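Local atomic coordinates of protein DOA1 (Saccharomyces cerevisiae, PDB entry 3ODT), a protein that probably binds ubiquitin through its WD40 beta-propeller domain and helps regulate the turnover of F-box proteins. Residues Gly60-Glu72 with His103-Gly115. Sequence-based numbering, arbitrary orientation.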
ATOM      1  N   GLY A  60      -9.449   6.792  16.243  1.00 11.45           N
ATOM      2  CA  GLY A  60      -9.839   5.791  15.271  1.00 10.45           C
ATOM      3  C   GLY A  60      -8.659   5.019  14.701  1.00  8.44           C
ATOM      4  O   GLY A  60      -7.570   5.555  14.542  1.00 10.03           O
ATOM      5  N   PHE A  61      -8.916   3.772  14.347  1.00  7.67           N
ATOM      6  CA  PHE A  61      -7.915   2.929  13.735  1.00  7.39           C
ATOM      7  C   PHE A  61      -7.492   3.585  12.427  1.00  7.76           C
ATOM      8  O   PHE A  61      -8.349   4.085  11.662  1.00  7.73           O
ATOM      9  CB  PHE A  61      -8.491   1.553  13.413  1.00  9.00           C
ATOM     10  CG  PHE A  61      -8.958   0.778  14.594  1.00 11.59           C
ATOM     11  CD1 PHE A  61      -8.619   1.138  15.893  1.00 14.25           C
ATOM     12  CD2 PHE A  61      -9.758  -0.344  14.401  1.00 15.71           C
ATOM     13  CE1 PHE A  61      -9.076   0.392  16.973  1.00 17.72           C
ATOM     14  CE2 PHE A  61     -10.205  -1.084  15.480  1.00 14.47           C
ATOM     15  CZ  PHE A  61      -9.860  -0.714  16.764  1.00 20.84           C
ATOM     16  N   LEU A  62      -6.199   3.586  12.165  1.00  7.82           N
ATOM     17  CA  LEU A  62      -5.664   4.058  10.891  1.00  6.89           C
ATOM     18  C   LEU A  62      -5.179   2.830  10.110  1.00  9.89           C
ATOM     19  O   LEU A  62      -4.428   1.983  10.634  1.00  9.85           O
ATOM     20  CB  LEU A  62      -4.546   5.075  11.098  1.00  6.07           C
ATOM     21  CG  LEU A  62      -4.944   6.366  11.808  1.00  7.24           C
ATOM     22  CD1 LEU A  62      -3.752   7.270  11.971  1.00  8.03           C
ATOM     23  CD2 LEU A  62      -6.045   7.047  11.007  1.00  8.69           C
ATOM     24  N   ASN A  63      -5.643   2.754   8.863  1.00  5.99           N
ATOM     25  CA  ASN A  63      -5.442   1.607   7.984  1.00  6.72           C
ATOM     26  C   ASN A  63      -4.687   1.871   6.701  1.00  5.72           C
ATOM     27  O   ASN A  63      -4.230   0.942   6.044  1.00  8.24           O
ATOM     28  CB  ASN A  63      -6.785   0.968   7.679  1.00  8.60           C
ATOM     29  CG  ASN A  63      -7.395   0.310   8.905  1.00 10.41           C
ATOM     30  OD1 ASN A  63      -6.717  -0.430   9.606  1.00 12.03           O
ATOM     31  ND2 ASN A  63      -8.675   0.605   9.180  1.00  9.63           N
ATOM     32  N   SER A  64      -4.538   3.145   6.350  1.00  5.60           N
ATOM     33  CA  SER A  64      -3.897   3.514   5.103  1.00  5.72           C
ATOM     34  C   SER A  64      -3.091   4.813   5.265  1.00  6.17           C
ATOM     35  O   SER A  64      -3.443   5.712   6.058  1.00  6.01           O
ATOM     36  CB  SER A  64      -4.954   3.640   4.007  1.00  9.73           C
ATOM     37  OG  SER A  64      -5.940   4.581   4.357  1.00  9.70           O
ATOM     38  N   VAL A  65      -2.041   4.910   4.462  1.00  6.42           N
ATOM     39  CA  VAL A  65      -1.179   6.087   4.431  1.00  8.39           C
ATOM     40  C   VAL A  65      -0.582   6.205   3.031  1.00  8.17           C
ATOM     41  O   VAL A  65      -0.394   5.194   2.323  1.00  9.15           O
ATOM     42  CB  VAL A  65      -0.025   5.973   5.490  1.00  5.79           C
ATOM     43  CG1 VAL A  65       0.986   4.891   5.096  1.00  8.65           C
ATOM     44  CG2 VAL A  65       0.667   7.308   5.756  1.00  6.97           C
ATOM     45  N   CYS A  66      -0.309   7.449   2.633  1.00  6.27           N
ATOM     46  CA  CYS A  66       0.501   7.731   1.454  1.00  9.21           C
ATOM     47  C   CYS A  66       1.175   9.076   1.663  1.00  6.41           C
ATOM     48  O   CYS A  66       0.958   9.746   2.685  1.00  7.85           O
ATOM     49  CB  CYS A  66      -0.313   7.691   0.159  1.00  9.11           C
ATOM     50  SG  CYS A  66      -1.497   9.034  -0.043  1.00  9.39           S
ATOM     51  N   TYR A  67       1.985   9.470   0.691  1.00  8.06           N
ATOM     52  CA  TYR A  67       2.805  10.657   0.834  1.00  8.39           C
ATOM     53  C   TYR A  67       2.660  11.524  -0.418  1.00  7.44           C
ATOM     54  O   TYR A  67       2.905  11.064  -1.535  1.00  9.04           O
ATOM     55  CB  TYR A  67       4.269  10.282   1.058  1.00  9.12           C
ATOM     56  CG  TYR A  67       5.199  11.481   1.143  1.00  7.68           C
ATOM     57  CD1 TYR A  67       5.002  12.468   2.104  1.00  8.15           C
ATOM     58  CD2 TYR A  67       6.286  11.619   0.277  1.00 10.35           C
ATOM     59  CE1 TYR A  67       5.823  13.544   2.192  1.00  9.58           C
ATOM     60  CE2 TYR A  67       7.121  12.704   0.368  1.00 11.67           C
ATOM     61  CZ  TYR A  67       6.874  13.679   1.324  1.00  9.17           C
ATOM     62  OH  TYR A  67       7.684  14.792   1.443  1.00 12.80           O
ATOM     63  N   ASP A  68       2.195  12.756  -0.203  1.00  8.08           N
ATOM     64  CA  ASP A  68       2.108  13.775  -1.235  1.00  9.47           C
ATOM     65  C   ASP A  68       3.449  14.503  -1.187  1.00  9.95           C
ATOM     66  O   ASP A  68       3.750  15.280  -0.275  1.00  9.56           O
ATOM     67  CB  ASP A  68       0.935  14.726  -0.978  1.00 13.31           C
ATOM     68  CG  ASP A  68       0.895  15.926  -1.940  1.00 14.71           C
ATOM     69  OD1 ASP A  68       1.948  16.325  -2.519  1.00 14.71           O
ATOM     70  OD2 ASP A  68      -0.212  16.511  -2.097  1.00 17.90           O
ATOM     71  N   SER A  69       4.272  14.206  -2.186  1.00 11.50           N
ATOM     72  CA  SER A  69       5.649  14.657  -2.232  1.00 13.95           C
ATOM     73  C   SER A  69       5.814  16.128  -2.656  1.00 16.66           C
ATOM     74  O   SER A  69       6.904  16.701  -2.527  1.00 17.09           O
ATOM     75  CB  SER A  69       6.428  13.752  -3.188  1.00 17.06           C
ATOM     76  OG  SER A  69       5.760  13.618  -4.446  1.00 23.25           O
ATOM     77  N   GLU A  70       4.774  16.761  -3.170  1.00 13.72           N
ATOM     78  CA  GLU A  70       4.923  18.198  -3.465  1.00 12.83           C
ATOM     79  C   GLU A  70       4.500  19.060  -2.260  1.00 11.42           C
ATOM     80  O   GLU A  70       5.235  19.966  -1.842  1.00 16.88           O
ATOM     81  CB  GLU A  70       4.206  18.598  -4.773  1.00 15.47           C
ATOM     82  CG  GLU A  70       4.974  18.099  -6.027  1.00 15.05           C
ATOM     83  CD  GLU A  70       4.467  18.643  -7.349  1.00 13.15           C
ATOM     84  OE1 GLU A  70       3.494  19.442  -7.358  1.00 13.68           O
ATOM     85  OE2 GLU A  70       5.058  18.258  -8.403  1.00 13.72           O
ATOM     86  N   LYS A  71       3.342  18.756  -1.673  1.00 10.58           N
ATOM     87  CA  LYS A  71       2.900  19.429  -0.453  1.00 12.52           C
ATOM     88  C   LYS A  71       3.667  18.954   0.798  1.00  9.97           C
ATOM     89  O   LYS A  71       3.639  19.614   1.847  1.00 14.36           O
ATOM     90  CB  LYS A  71       1.397  19.231  -0.257  1.00 14.39           C
ATOM     91  CG  LYS A  71       0.511  19.967  -1.260  1.00 17.37           C
ATOM     92  CD  LYS A  71      -0.926  19.777  -0.864  1.00 25.96           C
ATOM     93  CE  LYS A  71      -1.902  20.442  -1.829  1.00 35.26           C
ATOM     94  NZ  LYS A  71      -2.105  21.849  -1.411  1.00 48.47           N
ATOM     95  N   GLU A  72       4.351  17.826   0.664  1.00  8.02           N
ATOM     96  CA  GLU A  72       5.083  17.170   1.759  1.00  9.93           C
ATOM     97  C   GLU A  72       4.141  16.902   2.912  1.00  9.89           C
ATOM     98  O   GLU A  72       4.416  17.241   4.072  1.00 10.66           O
ATOM     99  CB  GLU A  72       6.307  18.006   2.167  1.00  9.07           C
ATOM    100  CG  GLU A  72       7.194  18.274   0.952  1.00  9.74           C
ATOM    101  CD  GLU A  72       8.593  18.757   1.281  1.00 13.76           C
ATOM    102  OE1 GLU A  72       9.054  18.604   2.428  1.00 15.25           O
ATOM    103  OE2 GLU A  72       9.259  19.252   0.371  1.00 16.19           O
ATOM    104  N   HIS A 103     -15.899   9.750   2.102  1.00  6.94           N
ATOM    105  CA  HIS A 103     -16.131   8.316   2.299  1.00  7.50           C
ATOM    106  C   HIS A 103     -17.104   8.062   3.437  1.00  9.59           C
ATOM    107  O   HIS A 103     -17.202   8.865   4.379  1.00  8.96           O
ATOM    108  CB  HIS A 103     -14.823   7.597   2.582  1.00  9.53           C
ATOM    109  CG  HIS A 103     -14.065   7.275   1.347  1.00  9.09           C
ATOM    110  ND1 HIS A 103     -14.569   6.427   0.384  1.00  7.24           N
ATOM    111  CD2 HIS A 103     -12.829   7.643   0.927  1.00  7.29           C
ATOM    112  CE1 HIS A 103     -13.685   6.319  -0.596  1.00  6.96           C
ATOM    113  NE2 HIS A 103     -12.628   7.043  -0.294  1.00  8.40           N
ATOM    114  N   GLN A 104     -17.804   6.937   3.341  1.00  9.20           N
ATOM    115  CA  GLN A 104     -18.839   6.586   4.299  1.00  9.38           C
ATOM    116  C   GLN A 104     -18.489   5.268   4.977  1.00  9.71           C
ATOM    117  O   GLN A 104     -19.332   4.646   5.613  1.00 14.12           O
ATOM    118  CB  GLN A 104     -20.198   6.472   3.607  1.00 10.96           C
ATOM    119  CG  GLN A 104     -20.628   7.757   2.916  1.00 14.15           C
ATOM    120  CD  GLN A 104     -20.682   8.925   3.873  1.00 22.17           C
ATOM    121  OE1 GLN A 104     -21.040   8.764   5.043  1.00 27.30           O
ATOM    122  NE2 GLN A 104     -20.308  10.118   3.385  1.00 19.51           N
ATOM    123  N   GLY A 105     -17.233   4.853   4.844  1.00  8.73           N
ATOM    124  CA  GLY A 105     -16.739   3.699   5.546  1.00  8.16           C
ATOM    125  C   GLY A 105     -15.226   3.765   5.616  1.00  7.29           C
ATOM    126  O   GLY A 105     -14.589   4.706   5.129  1.00  8.62           O
ATOM    127  N   ASN A 106     -14.661   2.725   6.206  1.00  8.00           N
ATOM    128  CA  ASN A 106     -13.223   2.595   6.436  1.00  7.48           C
ATOM    129  C   ASN A 106     -12.460   2.950   5.170  1.00  6.31           C
ATOM    130  O   ASN A 106     -12.775   2.421   4.098  1.00  7.60           O
ATOM    131  CB  ASN A 106     -12.902   1.162   6.839  1.00  6.76           C
ATOM    132  CG  ASN A 106     -11.435   0.938   7.096  1.00  7.29           C
ATOM    133  OD1 ASN A 106     -10.717   1.823   7.589  1.00  7.69           O
ATOM    134  ND2 ASN A 106     -10.965  -0.278   6.767  1.00  9.83           N
ATOM    135  N   VAL A 107     -11.450   3.808   5.312  1.00  6.01           N
ATOM    136  CA  VAL A 107     -10.541   4.098   4.223  1.00  6.32           C
ATOM    137  C   VAL A 107      -9.382   3.115   4.336  1.00  6.85           C
ATOM    138  O   VAL A 107      -8.499   3.278   5.169  1.00  7.66           O
ATOM    139  CB  VAL A 107     -10.047   5.549   4.251  1.00  6.23           C
ATOM    140  CG1 VAL A 107      -9.155   5.807   3.053  1.00  7.94           C
ATOM    141  CG2 VAL A 107     -11.241   6.510   4.245  1.00  9.10           C
ATOM    142  N   CYS A 108      -9.439   2.079   3.502  1.00  6.21           N
ATOM    143  CA  CYS A 108      -8.504   0.957   3.597  1.00  7.10           C
ATOM    144  C   CYS A 108      -7.305   1.029   2.668  1.00  5.40           C
ATOM    145  O   CYS A 108      -6.408   0.186   2.784  1.00  7.29           O
ATOM    146  CB  CYS A 108      -9.209  -0.394   3.394  1.00  9.43           C
ATOM    147  SG  CYS A 108     -10.210  -0.487   1.943  1.00  7.70           S
ATOM    148  N   SER A 109      -7.283   2.002   1.751  1.00  5.84           N
ATOM    149  CA  SER A 109      -6.114   2.198   0.916  1.00  6.32           C
ATOM    150  C   SER A 109      -5.988   3.640   0.507  1.00  6.69           C
ATOM    151  O   SER A 109      -6.993   4.338   0.353  1.00  7.29           O
ATOM    152  CB  SER A 109      -6.135   1.291  -0.319  1.00  7.09           C
ATOM    153  OG  SER A 109      -7.040   1.765  -1.303  1.00  7.59           O
ATOM    154  N   LEU A 110      -4.740   4.068   0.305  1.00  5.57           N
ATOM    155  CA  LEU A 110      -4.428   5.409  -0.154  1.00  6.48           C
ATOM    156  C   LEU A 110      -3.241   5.308  -1.099  1.00  5.72           C
ATOM    157  O   LEU A 110      -2.307   4.510  -0.881  1.00  7.16           O
ATOM    158  CB  LEU A 110      -4.058   6.355   1.002  1.00  8.01           C
ATOM    159  CG  LEU A 110      -5.232   6.917   1.776  1.00  6.94           C
ATOM    160  CD1 LEU A 110      -4.740   7.597   3.039  1.00  9.29           C
ATOM    161  CD2 LEU A 110      -6.023   7.905   0.905  1.00  9.92           C
ATOM    162  N   SER A 111      -3.252   6.143  -2.132  1.00  6.68           N
ATOM    163  CA  SER A 111      -2.129   6.246  -3.052  1.00  8.68           C
ATOM    164  C   SER A 111      -2.076   7.673  -3.598  1.00  7.70           C
ATOM    165  O   SER A 111      -3.100   8.332  -3.727  1.00  8.06           O
ATOM    166  CB  SER A 111      -2.315   5.239  -4.191  1.00  7.64           C
ATOM    167  OG  SER A 111      -1.124   5.110  -4.939  1.00 10.41           O
ATOM    168  N   PHE A 112      -0.868   8.127  -3.917  1.00  8.82           N
ATOM    169  CA  PHE A 112      -0.649   9.422  -4.509  1.00  9.82           C
ATOM    170  C   PHE A 112       0.226   9.291  -5.748  1.00  9.65           C
ATOM    171  O   PHE A 112       1.268   8.625  -5.746  1.00 13.22           O
ATOM    172  CB  PHE A 112       0.009  10.360  -3.496  1.00  9.90           C
ATOM    173  CG  PHE A 112       0.349  11.705  -4.034  1.00  9.31           C
ATOM    174  CD1 PHE A 112      -0.565  12.740  -3.949  1.00 11.34           C
ATOM    175  CD2 PHE A 112       1.591  11.965  -4.599  1.00 10.18           C
ATOM    176  CE1 PHE A 112      -0.235  14.018  -4.423  1.00 12.78           C
ATOM    177  CE2 PHE A 112       1.909  13.234  -5.070  1.00 10.38           C
ATOM    178  CZ  PHE A 112       0.981  14.244  -4.992  1.00 13.59           C
ATOM    179  N   GLN A 113      -0.228   9.932  -6.809  1.00 10.20           N
ATOM    180  CA  GLN A 113       0.547  10.009  -8.030  1.00 12.55           C
ATOM    181  C   GLN A 113       0.236  11.295  -8.797  1.00 14.46           C
ATOM    182  O   GLN A 113      -0.915  11.577  -9.082  1.00 15.22           O
ATOM    183  CB  GLN A 113       0.214   8.796  -8.889  1.00 19.72           C
ATOM    184  CG  GLN A 113       1.274   8.446  -9.914  1.00 34.16           C
ATOM    185  CD  GLN A 113       1.084   7.061 -10.421  1.00 38.23           C
ATOM    186  OE1 GLN A 113       1.304   6.091  -9.696  1.00 41.18           O
ATOM    187  NE2 GLN A 113       0.627   6.945 -11.657  1.00 34.50           N
ATOM    188  N   ASP A 114       1.269  12.068  -9.122  1.00 14.14           N
ATOM    189  CA  ASP A 114       1.150  13.179 -10.054  1.00 16.09           C
ATOM    190  C   ASP A 114       0.024  14.132  -9.642  1.00 17.26           C
ATOM    191  O   ASP A 114      -0.788  14.532 -10.472  1.00 17.85           O
ATOM    192  CB  ASP A 114       0.896  12.638 -11.464  1.00 20.05           C
ATOM    193  CG  ASP A 114       2.050  11.766 -11.978  1.00 25.97           C
ATOM    194  OD1 ASP A 114       3.216  12.203 -11.874  1.00 31.98           O
ATOM    195  OD2 ASP A 114       1.785  10.645 -12.482  1.00 26.40           O
ATOM    196  N   GLY A 115      -0.039  14.461  -8.351  1.00 15.41           N
ATOM    197  CA  GLY A 115      -1.017  15.418  -7.847  1.00 17.57           C
ATOM    198  C   GLY A 115      -2.375  14.830  -7.529  1.00 13.83           C
ATOM    199  O   GLY A 115      -3.263  15.546  -7.049  1.00 18.61           O
TER
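Phe112 lays its ring flat against the backbone of Asp68: Asp68 CA stands 3.7 Å from the ring centroid and only 3° off the ring normal, which identifies a CH-pi contact over the face. The carboxylate of Asp68 continues the stack, its plane 24° from that of the ring, with Asp68 CG 3.3 Å from Phe112 CE1. Phe112 gets there because its CG is anti to the backbone N, which carries the ring along the strand to the turn where strand 62-68 ends. There Asp68 OD1 accepts from Glu70 N nearly along its C-O axis and from Lys71 N from above the carboxylate plane; the Glu70 bond closes an Asx turn, the Lys71 bond extends it to an Asx motif, and the two together hold the carboxylate's rotation. Replacing Asp68 by alanine removes the carboxylate, and the amides of Glu70 and Lys71 would then probably lose this acceptor and the Phe112 ring its stacked partner. Strands 62-68 and 107-113 run parallel, 8° apart with axes 5.1 Å from each other, yet no backbone-to-backbone hydrogen bond joins them; each is the first strand of its own four-stranded antiparallel sheet, so side chains pack two adjacent blades of the WD40 beta-propeller together around its central axis. Between them Cys66 SG lies 3.9 Å from Leu110 CB and 4.0 Å from Phe112 CB. Farther toward the strand starts, Ser64 OG donates to Val107 O at 3.0 Å, from above the carbonyl plane, while also touching Leu110 CD1. At the far end Asn63 ND2 donates to Asn106 OD1 (2.9 Å) in a fairly straight bond; the acceptor lies close to the amide plane of Asn63, although the two amides cross at about a right angle.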